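Local coordinates for FrpC operon protein (Neisseria meningitidis, PDB 5EDF) that binds the RTX protein FrpC, is iron-regulated and is putatively involved in adhesion, though its precise function remains unknown, at residues Gln213-Glu216 with Gln217-Ser221; Met28-Pro31 with Tyr32-Ala36; Gln201-Gln205 with Gln206-Gly210. All blocks are in the same frame, centred on the assembly; numbering follows the deposited sequence.

Overall arrangement
Each of the three contacts is local, closing no more than a turn of chain, and they follow one another without nesting or crossing. Interaction 2 comes first, where strand 26-31 runs out into a 3-10 turn that begins at Y32. Far along the sequence, interaction 3 starts helix 205-224 with a capping box, and interaction 1 follows shortly after, in the middle of that helix, their centres about 17 Å apart. The helix bridges the molecule: interactions 2 and 3 lie on opposite sides of the chain's centre, about 26 Å between centres, whereas interaction 1 touches interaction 2 through L218 on Y34 and V219 on M28.

Interaction 1 of 3, residues Gln213-Glu216 with Gln217-Ser221; sequences QQVE and QLVQS
V215 and V219, one turn apart in the middle of helix 205-224, form an i to i+4 contact on the side of this alpha-helix that faces the large antiparallel sheet. Their side chains lie side by side and point the same way, CG1 of V215 standing 4.2 Å from CG2 of V219. Valine suits this face: its branches stay close to the backbone, and here V215 rests on V191 and Y193 of strand 189-193 while V219 rests on I186 of strand 178-186. The backbone is regular, each of the four amides from Q217 to Q220 bonding to the carbonyl four residues earlier. The V219 N to V215 O bond is the straightest of these, 2.9 Å with an N-H...O angle of 171°.

The polar side chains do different work. E216 is buried, and its carboxylate atom OE2 makes a salt bridge to K155, which probably keeps the acid ionised. Q220 has CG anti to its own carbonyl carbon (chi1 -70°), a torsion that lays the side chain back along the preceding turn, with CG 3.2 Å from O of E216; its NE2 bonds to N187. NE2 of Q214 is held by the carbonyl of W74. On the side where Q217 is exposed, a water spans one turn: it donates to O of Q214, already bonded to N of L218, and to the amide oxygen of Q217, whose extended chain brings OE1 to within 2.7 Å of that water's oxygen.

Interaction 2 of 3, residues Met28-Pro31 with Tyr32-Ala36; sequences MVIP and YGYLA
I30 and P31, the last residues of strand 26-31, pack against Y34 and L35 just after the chain bends out of the strand. From I30 the branch that touches is CG2, anti to the backbone N, which meets CB of Y34 at 3.9 Å and CD2 of L35 at 4.1 Å. The leucine crosses the isoleucine at about a right angle, methyl against methyl. P31 lies obliquely against the Y34 side chain, its CB 3.9 Å from CD2 of the tyrosine, while the carbonyl oxygen of P31 sits at the edge of that ring, near its plane and 3.4 Å from CD2.

The same carbonyl makes the turn. N of Y34 donates to O of P31 at 3.1 Å with an N-H...O angle of 168°, and N of L35 donates in the same way to O of Y32; these i+3 bonds mark a short 3-10 segment. Proline suits the end of a strand, since its ring fixes phi and it has no N-H to offer. Y32 points away from the strand end, whereas Y34 points toward it: chi1 of 82° sets CG of Y32 between its own N and carbonyl carbon, and the ring beyond it reaches an edge-to-face stack with H17 and a hydrogen bond from OH to the carbonyl of P9.

Around this turn, I30 packs on I61 and I63 of strand 61-70, and L35 on V19 of strand 18-23. Y34 touches V65 of strand 61-70 and L218 of helix 205-224, and P31 meets F222 near the end of that helix.

Interaction 3 of 3, residues Gln201-Gln205 with Gln206-Gly210; sequences QQLTQ and QELVG
One carboxylate oxygen, OE1 of E207, reaches back past the start of helix 205-224 to take the backbone N-H of T204, half of a capping box. T204 is the N-cap residue and supplies the other half: its OG1 accepts from N of E207 at 3.0 Å, with an N-H...O angle of 164°. Threonine suits the place because its hydroxyl sits on CB, close enough to the backbone to accept from an amide of the first turn; chi1 of 68° sets OG1 between its own N and carbonyl carbon, where it can accept from N of E207. The T204 N to E207 OE1 bond is 2.9 Å and straight at 168°, using the anti lone pair of the carboxylate. The helix end would probably favour the negative charge there, and OE2 is held by the indole N-H of W74.

L203 and L208 cross at about a right angle, CD1 of the first 3.9 Å from CD2 of the second. L208 continues onto I163 and T180 of the large sheet. Q205 runs alongside V209, and its buried amide is satisfied at both ends, by S128 and the backbone of A129. A water donates both to O of Q202 and, at 2.7 Å from its oxygen, to OE1 of E207.

Interaction 1 of 3, residues Gln213-Glu216 with Gln217-Ser221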
ATOM      1  N   GLN A 213       4.197  -7.960   3.120  1.00 12.12           N
ATOM      2  CA  GLN A 213       3.616  -9.162   3.688  1.00 11.70           C
ATOM      3  C   GLN A 213       2.360  -8.812   4.483  1.00 12.65           C
ATOM      4  O   GLN A 213       1.370  -9.552   4.463  1.00 14.38           O
ATOM      5  CB  GLN A 213       4.637  -9.892   4.580  1.00 14.01           C
ATOM      6  CG  GLN A 213       5.755 -10.525   3.805  1.00 16.25           C
ATOM      7  CD  GLN A 213       6.890 -11.062   4.680  1.00 19.31           C
ATOM      8  OE1 GLN A 213       7.116 -10.599   5.791  1.00 22.18           O
ATOM      9  NE2 GLN A 213       7.633 -11.995   4.142  1.00 21.88           N
ATOM     10  N   GLN A 214       2.386  -7.695   5.211  1.00 13.00           N
ATOM     11  CA  GLN A 214       1.207  -7.252   5.940  1.00 14.27           C
ATOM     12  C   GLN A 214       0.060  -6.885   4.989  1.00 12.74           C
ATOM     13  O   GLN A 214      -1.073  -7.213   5.244  1.00 13.07           O
ATOM     14  CB  GLN A 214       1.556  -6.089   6.864  1.00 14.78           C
ATOM     15  CG  GLN A 214       2.519  -6.517   7.985  1.00 16.94           C
ATOM     16  CD  GLN A 214       3.180  -5.332   8.638  1.00 21.26           C
ATOM     17  OE1 GLN A 214       2.613  -4.242   8.678  1.00 29.13           O
ATOM     18  NE2 GLN A 214       4.388  -5.524   9.138  1.00 25.90           N
ATOM     19  N   VAL A 215       0.382  -6.255   3.859  1.00 11.64           N
ATOM     20  CA  VAL A 215      -0.624  -5.894   2.859  1.00 11.04           C
ATOM     21  C   VAL A 215      -1.235  -7.163   2.265  1.00 12.74           C
ATOM     22  O   VAL A 215      -2.450  -7.237   2.105  1.00 12.06           O
ATOM     23  CB  VAL A 215      -0.045  -5.000   1.771  1.00  9.69           C
ATOM     24  CG1 VAL A 215      -1.057  -4.808   0.662  1.00 11.71           C
ATOM     25  CG2 VAL A 215       0.362  -3.676   2.359  1.00 11.47           C
ATOM     26  N   GLU A 216      -0.423  -8.167   1.955  1.00 11.70           N
ATOM     27  CA  GLU A 216      -0.925  -9.415   1.377  1.00 12.76           C
ATOM     28  C   GLU A 216      -1.892 -10.077   2.360  1.00 13.42           C
ATOM     29  O   GLU A 216      -2.968 -10.505   1.977  1.00 14.44           O
ATOM     30  CB  GLU A 216       0.235 -10.368   1.105  1.00 14.86           C
ATOM     31  CG  GLU A 216       1.161  -9.931   0.035  1.00 18.85           C
ATOM     32  CD  GLU A 216       2.266 -10.925  -0.222  1.00 24.55           C
ATOM     33  OE1 GLU A 216       3.176 -11.094   0.632  1.00 23.62           O
ATOM     34  OE2 GLU A 216       2.215 -11.518  -1.313  1.00 24.90           O
ATOM     35  N   GLN A 217      -1.524 -10.144   3.631  1.00 13.29           N
ATOM     36  CA  GLN A 217      -2.387 -10.737   4.645  1.00 15.78           C
ATOM     37  C   GLN A 217      -3.703  -9.950   4.762  1.00 14.79           C
ATOM     38  O   GLN A 217      -4.803 -10.538   4.864  1.00 14.12           O
ATOM     39  CB  GLN A 217      -1.641 -10.825   5.980  1.00 17.63           C
ATOM     40  CG  GLN A 217      -2.408 -11.439   7.137  1.00 25.48           C
ATOM     41  CD  GLN A 217      -1.631 -11.289   8.444  1.00 37.24           C
ATOM     42  OE1 GLN A 217      -1.394 -10.168   8.925  1.00 40.64           O
ATOM     43  NE2 GLN A 217      -1.205 -12.412   9.002  1.00 39.08           N
ATOM     44  N   LEU A 218      -3.588  -8.627   4.724  1.00 12.88           N
ATOM     45  CA  LEU A 218      -4.750  -7.748   4.859  1.00 12.60           C
ATOM     46  C   LEU A 218      -5.741  -7.956   3.703  1.00 13.38           C
ATOM     47  O   LEU A 218      -6.937  -8.171   3.895  1.00 13.46           O
ATOM     48  CB  LEU A 218      -4.276  -6.293   4.961  1.00 13.26           C
ATOM     49  CG  LEU A 218      -5.347  -5.236   5.142  1.00 13.61           C
ATOM     50  CD1 LEU A 218      -6.169  -5.490   6.414  1.00 14.72           C
ATOM     51  CD2 LEU A 218      -4.681  -3.877   5.169  1.00 15.44           C
ATOM     52  N   VAL A 219      -5.241  -7.913   2.483  1.00 12.71           N
ATOM     53  CA  VAL A 219      -6.115  -8.051   1.297  1.00 12.76           C
ATOM     54  C   VAL A 219      -6.739  -9.450   1.319  1.00 13.63           C
ATOM     55  O   VAL A 219      -7.928  -9.613   1.071  1.00 14.66           O
ATOM     56  CB  VAL A 219      -5.317  -7.765   0.007  1.00 13.21           C
ATOM     57  CG1 VAL A 219      -6.101  -8.205  -1.247  1.00 17.79           C
ATOM     58  CG2 VAL A 219      -4.905  -6.285  -0.044  1.00 14.77           C
ATOM     59  N   GLN A 220      -5.956 -10.468   1.672  1.00 14.78           N
ATOM     60  CA  GLN A 220      -6.510 -11.822   1.740  1.00 17.61           C
ATOM     61  C   GLN A 220      -7.604 -11.938   2.803  1.00 16.61           C
ATOM     62  O   GLN A 220      -8.551 -12.692   2.618  1.00 18.96           O
ATOM     63  CB  GLN A 220      -5.421 -12.856   1.976  1.00 17.65           C
ATOM     64  CG  GLN A 220      -4.514 -13.028   0.744  1.00 22.55           C
ATOM     65  CD  GLN A 220      -3.299 -13.871   0.990  1.00 33.69           C
ATOM     66  OE1 GLN A 220      -2.682 -13.805   2.056  1.00 37.99           O
ATOM     67  NE2 GLN A 220      -2.923 -14.658  -0.015  1.00 34.83           N
ATOM     68  N   SER A 221      -7.492 -11.158   3.884  1.00 15.38           N
ATOM     69  CA  SER A 221      -8.503 -11.184   4.964  1.00 15.68           C
ATOM     70  C   SER A 221      -9.861 -10.641   4.472  1.00 17.07           C
ATOM     71  O   SER A 221     -10.882 -10.991   5.028  1.00 19.46           O
ATOM     72  CB  SER A 221      -8.042 -10.405   6.211  1.00 18.07           C
ATOM     73  OG  SER A 221      -8.225  -9.014   6.074  1.00 17.38           O
TER
HETATM   74  O   HOH W   1      -2.045  -7.768   7.792  1.00 19.56           O

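Interaction 2 of 3, residues Met28-Pro31 with Tyr32-Ala36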
HETATM    1  N   MSE A  28     -15.764  -8.444  -1.716  1.00 15.15           N
HETATM    2  CA  MSE A  28     -14.735  -8.141  -0.768  1.00 15.22           C
HETATM    3  C   MSE A  28     -15.426  -7.504   0.404  1.00 14.74           C
HETATM    4  O   MSE A  28     -16.257  -6.598   0.208  1.00 16.31           O
HETATM    5  CB  MSE A  28     -13.772  -7.138  -1.367  1.00 19.67           C
HETATM    6  CG  MSE A  28     -12.508  -6.994  -0.635  1.00 24.56           C
HETATM    7 SE   MSE A  28     -11.045  -6.225  -1.706  1.00 20.79          SE
HETATM    8  CE  MSE A  28      -9.982  -7.794  -2.168  1.00 20.56           C
ATOM      9  N   VAL A  29     -15.101  -7.940   1.609  1.00 13.10           N
ATOM     10  CA  VAL A  29     -15.766  -7.455   2.826  1.00 13.82           C
ATOM     11  C   VAL A  29     -14.689  -6.799   3.693  1.00 13.34           C
ATOM     12  O   VAL A  29     -13.758  -7.476   4.112  1.00 14.47           O
ATOM     13  CB  VAL A  29     -16.489  -8.580   3.593  1.00 14.83           C
ATOM     14  CG1 VAL A  29     -17.083  -8.041   4.887  1.00 17.89           C
ATOM     15  CG2 VAL A  29     -17.574  -9.165   2.712  1.00 18.47           C
ATOM     16  N   ILE A  30     -14.776  -5.479   3.895  1.00 12.52           N
ATOM     17  CA  ILE A  30     -13.681  -4.692   4.461  1.00 12.47           C
ATOM     18  C   ILE A  30     -14.097  -4.094   5.785  1.00 12.10           C
ATOM     19  O   ILE A  30     -15.094  -3.371   5.835  1.00 12.08           O
ATOM     20  CB  ILE A  30     -13.272  -3.576   3.490  1.00 11.24           C
ATOM     21  CG1 ILE A  30     -12.876  -4.197   2.146  1.00 14.60           C
ATOM     22  CG2 ILE A  30     -12.098  -2.735   4.073  1.00 11.65           C
ATOM     23  CD1 ILE A  30     -12.281  -3.225   1.141  1.00 14.05           C
ATOM     24  N   PRO A  31     -13.336  -4.342   6.866  1.00 11.92           N
ATOM     25  CA  PRO A  31     -13.629  -3.608   8.110  1.00 12.87           C
ATOM     26  C   PRO A  31     -13.596  -2.104   7.881  1.00 11.25           C
ATOM     27  O   PRO A  31     -12.681  -1.598   7.217  1.00 11.55           O
ATOM     28  CB  PRO A  31     -12.541  -4.069   9.072  1.00 12.70           C
ATOM     29  CG  PRO A  31     -12.113  -5.419   8.528  1.00 11.44           C
ATOM     30  CD  PRO A  31     -12.207  -5.259   7.029  1.00 12.21           C
ATOM     31  N   TYR A  32     -14.601  -1.388   8.352  1.00 12.04           N
ATOM     32  CA  TYR A  32     -14.845  -0.050   7.871  1.00 12.06           C
ATOM     33  C   TYR A  32     -13.799   0.953   8.271  1.00 11.26           C
ATOM     34  O   TYR A  32     -13.670   2.004   7.617  1.00 12.13           O
ATOM     35  CB  TYR A  32     -16.267   0.410   8.224  1.00 11.63           C
ATOM     36  CG  TYR A  32     -16.508   0.950   9.602  1.00 11.54           C
ATOM     37  CD1 TYR A  32     -16.085   0.306  10.762  1.00 12.90           C
ATOM     38  CD2 TYR A  32     -17.260   2.106   9.763  1.00 13.48           C
ATOM     39  CE1 TYR A  32     -16.372   0.818  12.024  1.00 13.56           C
ATOM     40  CE2 TYR A  32     -17.552   2.592  10.992  1.00 13.56           C
ATOM     41  CZ  TYR A  32     -17.127   1.961  12.136  1.00 13.10           C
ATOM     42  OH  TYR A  32     -17.446   2.437  13.389  1.00 15.14           O
ATOM     43  N   GLY A  33     -13.009   0.671   9.302  1.00 11.53           N
ATOM     44  CA  GLY A  33     -11.922   1.533   9.678  1.00 11.62           C
ATOM     45  C   GLY A  33     -10.798   1.669   8.679  1.00 10.19           C
ATOM     46  O   GLY A  33      -9.984   2.572   8.798  1.00 11.52           O
ATOM     47  N   TYR A  34     -10.776   0.808   7.656  1.00 11.41           N
ATOM     48  CA  TYR A  34      -9.820   0.939   6.554  1.00 10.08           C
ATOM     49  C   TYR A  34     -10.312   1.862   5.451  1.00  9.00           C
ATOM     50  O   TYR A  34      -9.644   2.004   4.449  1.00 10.17           O
ATOM     51  CB  TYR A  34      -9.550  -0.453   5.959  1.00 11.77           C
ATOM     52  CG  TYR A  34      -8.778  -1.356   6.891  1.00 10.53           C
ATOM     53  CD1 TYR A  34      -7.428  -1.135   7.176  1.00 12.91           C
ATOM     54  CD2 TYR A  34      -9.399  -2.418   7.524  1.00 12.49           C
ATOM     55  CE1 TYR A  34      -6.734  -1.969   8.050  1.00 12.38           C
ATOM     56  CE2 TYR A  34      -8.697  -3.244   8.364  1.00 12.41           C
ATOM     57  CZ  TYR A  34      -7.369  -3.021   8.626  1.00 12.50           C
ATOM     58  OH  TYR A  34      -6.669  -3.841   9.505  1.00 14.42           O
ATOM     59  N   LEU A  35     -11.470   2.488   5.652  1.00 10.56           N
ATOM     60  CA  LEU A  35     -12.145   3.296   4.624  1.00 10.10           C
ATOM     61  C   LEU A  35     -12.253   4.773   4.973  1.00 10.71           C
ATOM     62  O   LEU A  35     -13.273   5.416   4.683  1.00 11.52           O
ATOM     63  CB  LEU A  35     -13.524   2.705   4.305  1.00 12.34           C
ATOM     64  CG  LEU A  35     -13.526   1.226   3.866  1.00 11.80           C
ATOM     65  CD1 LEU A  35     -14.958   0.682   3.896  1.00 13.66           C
ATOM     66  CD2 LEU A  35     -12.855   1.030   2.520  1.00 12.99           C
ATOM     67  N   ALA A  36     -11.196   5.335   5.539  1.00 11.05           N
ATOM     68  CA  ALA A  36     -11.230   6.709   6.010  1.00 11.21           C
ATOM     69  C   ALA A  36     -11.574   7.738   4.933  1.00 13.24           C
ATOM     70  O   ALA A  36     -12.126   8.818   5.243  1.00 14.22           O
ATOM     71  CB  ALA A  36      -9.914   7.092   6.721  1.00 12.73           C
TER

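Interaction 3 of 3, residues Gln201-Gln205 with Gln206-Gly210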
ATOM      1  N   GLN A 201      14.034   8.525   5.172  1.00 22.00           N
ATOM      2  CA  GLN A 201      15.228   7.697   5.373  1.00 22.69           C
ATOM      3  C   GLN A 201      15.211   6.445   4.482  1.00 20.61           C
ATOM      4  O   GLN A 201      14.143   5.907   4.152  1.00 19.32           O
ATOM      5  CB  GLN A 201      15.383   7.313   6.860  1.00 24.49           C
ATOM      6  CG  GLN A 201      14.436   6.195   7.370  1.00 22.12           C
ATOM      7  CD  GLN A 201      13.064   6.685   7.782  1.00 21.73           C
ATOM      8  OE1 GLN A 201      12.702   7.859   7.576  1.00 23.90           O
ATOM      9  NE2 GLN A 201      12.296   5.786   8.368  1.00 21.54           N
ATOM     10  N   GLN A 202      16.369   5.989   4.046  1.00 18.89           N
ATOM     11  CA  GLN A 202      16.467   4.708   3.357  1.00 17.80           C
ATOM     12  C   GLN A 202      15.928   3.591   4.254  1.00 18.99           C
ATOM     13  O   GLN A 202      16.207   3.535   5.442  1.00 22.74           O
ATOM     14  CB  GLN A 202      17.910   4.436   2.939  1.00 21.11           C
ATOM     15  CG  GLN A 202      18.097   3.248   2.019  1.00 19.23           C
ATOM     16  CD  GLN A 202      19.553   2.991   1.643  1.00 26.46           C
ATOM     17  OE1 GLN A 202      20.398   3.861   1.764  1.00 32.85           O
ATOM     18  NE2 GLN A 202      19.819   1.792   1.154  1.00 35.34           N
ATOM     19  N   LEU A 203      15.146   2.696   3.664  1.00 16.61           N
ATOM     20  CA  LEU A 203      14.514   1.624   4.360  1.00 16.55           C
ATOM     21  C   LEU A 203      15.182   0.322   3.950  1.00 17.46           C
ATOM     22  O   LEU A 203      15.666   0.175   2.827  1.00 18.32           O
ATOM     23  CB  LEU A 203      13.007   1.598   4.009  1.00 15.39           C
ATOM     24  CG  LEU A 203      12.249   2.865   4.387  1.00 16.19           C
ATOM     25  CD1 LEU A 203      10.778   2.788   3.887  1.00 16.59           C
ATOM     26  CD2 LEU A 203      12.287   3.126   5.901  1.00 20.12           C
ATOM     27  N   THR A 204      15.196  -0.640   4.848  1.00 18.04           N
ATOM     28  CA  THR A 204      15.809  -1.914   4.564  1.00 17.17           C
ATOM     29  C   THR A 204      14.856  -2.810   3.811  1.00 15.95           C
ATOM     30  O   THR A 204      13.637  -2.583   3.787  1.00 14.79           O
ATOM     31  CB  THR A 204      16.218  -2.655   5.842  1.00 19.21           C
ATOM     32  OG1 THR A 204      15.038  -3.053   6.550  1.00 21.61           O
ATOM     33  CG2 THR A 204      17.086  -1.785   6.767  1.00 20.36           C
ATOM     34  N   GLN A 205      15.382  -3.863   3.206  1.00 17.31           N
ATOM     35  CA  GLN A 205      14.562  -4.849   2.560  1.00 15.06           C
ATOM     36  C   GLN A 205      13.564  -5.456   3.544  1.00 16.55           C
ATOM     37  O   GLN A 205      12.420  -5.753   3.176  1.00 15.02           O
ATOM     38  CB  GLN A 205      15.390  -5.944   1.904  1.00 17.51           C
ATOM     39  CG  GLN A 205      14.551  -6.896   1.088  1.00 17.51           C
ATOM     40  CD  GLN A 205      15.338  -8.013   0.417  1.00 17.24           C
ATOM     41  OE1 GLN A 205      16.529  -8.210   0.680  1.00 18.06           O
ATOM     42  NE2 GLN A 205      14.655  -8.808  -0.407  1.00 17.00           N
ATOM     43  N   GLN A 206      14.004  -5.644   4.785  1.00 15.57           N
ATOM     44  CA  GLN A 206      13.141  -6.232   5.794  1.00 16.74           C
ATOM     45  C   GLN A 206      11.948  -5.331   6.092  1.00 16.03           C
ATOM     46  O   GLN A 206      10.820  -5.810   6.256  1.00 16.84           O
ATOM     47  CB  GLN A 206      13.914  -6.574   7.069  1.00 20.64           C
ATOM     48  CG  GLN A 206      14.957  -7.691   6.906  1.00 23.54           C
ATOM     49  CD  GLN A 206      16.342  -7.215   6.473  1.00 23.01           C
ATOM     50  OE1 GLN A 206      16.539  -6.075   6.028  1.00 25.93           O
ATOM     51  NE2 GLN A 206      17.314  -8.105   6.596  1.00 27.44           N
ATOM     52  N   GLU A 207      12.181  -4.021   6.182  1.00 16.32           N
ATOM     53  CA  GLU A 207      11.078  -3.070   6.382  1.00 16.22           C
ATOM     54  C   GLU A 207      10.111  -3.083   5.207  1.00 13.85           C
ATOM     55  O   GLU A 207       8.900  -3.117   5.401  1.00 14.59           O
ATOM     56  CB  GLU A 207      11.614  -1.656   6.567  1.00 15.96           C
ATOM     57  CG  GLU A 207      12.316  -1.456   7.905  1.00 18.88           C
ATOM     58  CD  GLU A 207      12.954  -0.090   8.024  1.00 20.62           C
ATOM     59  OE1 GLU A 207      13.952   0.178   7.301  1.00 20.75           O
ATOM     60  OE2 GLU A 207      12.512   0.703   8.895  1.00 21.25           O
ATOM     61  N   LEU A 208      10.648  -3.096   3.994  1.00 12.63           N
ATOM     62  CA  LEU A 208       9.822  -3.027   2.782  1.00 11.54           C
ATOM     63  C   LEU A 208       9.041  -4.319   2.521  1.00 12.58           C
ATOM     64  O   LEU A 208       7.833  -4.295   2.313  1.00 12.53           O
ATOM     65  CB  LEU A 208      10.708  -2.659   1.593  1.00 13.87           C
ATOM     66  CG  LEU A 208      11.411  -1.313   1.655  1.00 13.42           C
ATOM     67  CD1 LEU A 208      12.529  -1.197   0.604  1.00 18.34           C
ATOM     68  CD2 LEU A 208      10.381  -0.231   1.421  1.00 16.24           C
ATOM     69  N   VAL A 209       9.731  -5.465   2.554  1.00 12.71           N
ATOM     70  CA  VAL A 209       9.051  -6.762   2.434  1.00 12.72           C
ATOM     71  C   VAL A 209       8.078  -6.988   3.576  1.00 13.46           C
ATOM     72  O   VAL A 209       6.964  -7.486   3.363  1.00 14.46           O
ATOM     73  CB  VAL A 209      10.068  -7.949   2.296  1.00 12.52           C
ATOM     74  CG1 VAL A 209       9.333  -9.293   2.351  1.00 14.80           C
ATOM     75  CG2 VAL A 209      10.799  -7.827   0.969  1.00 14.92           C
ATOM     76  N   GLY A 210       8.445  -6.605   4.794  1.00 13.66           N
ATOM     77  CA  GLY A 210       7.543  -6.745   5.923  1.00 14.35           C
ATOM     78  C   GLY A 210       6.229  -6.031   5.686  1.00 13.82           C
ATOM     79  O   GLY A 210       5.158  -6.560   5.997  1.00 14.72           O
TER
HETATM   80  O   HOH W   2      13.318   3.225   9.387  1.00 27.92           O
HETATM   81  O   HOH W   3      15.725   2.101   7.837  1.00 26.60           O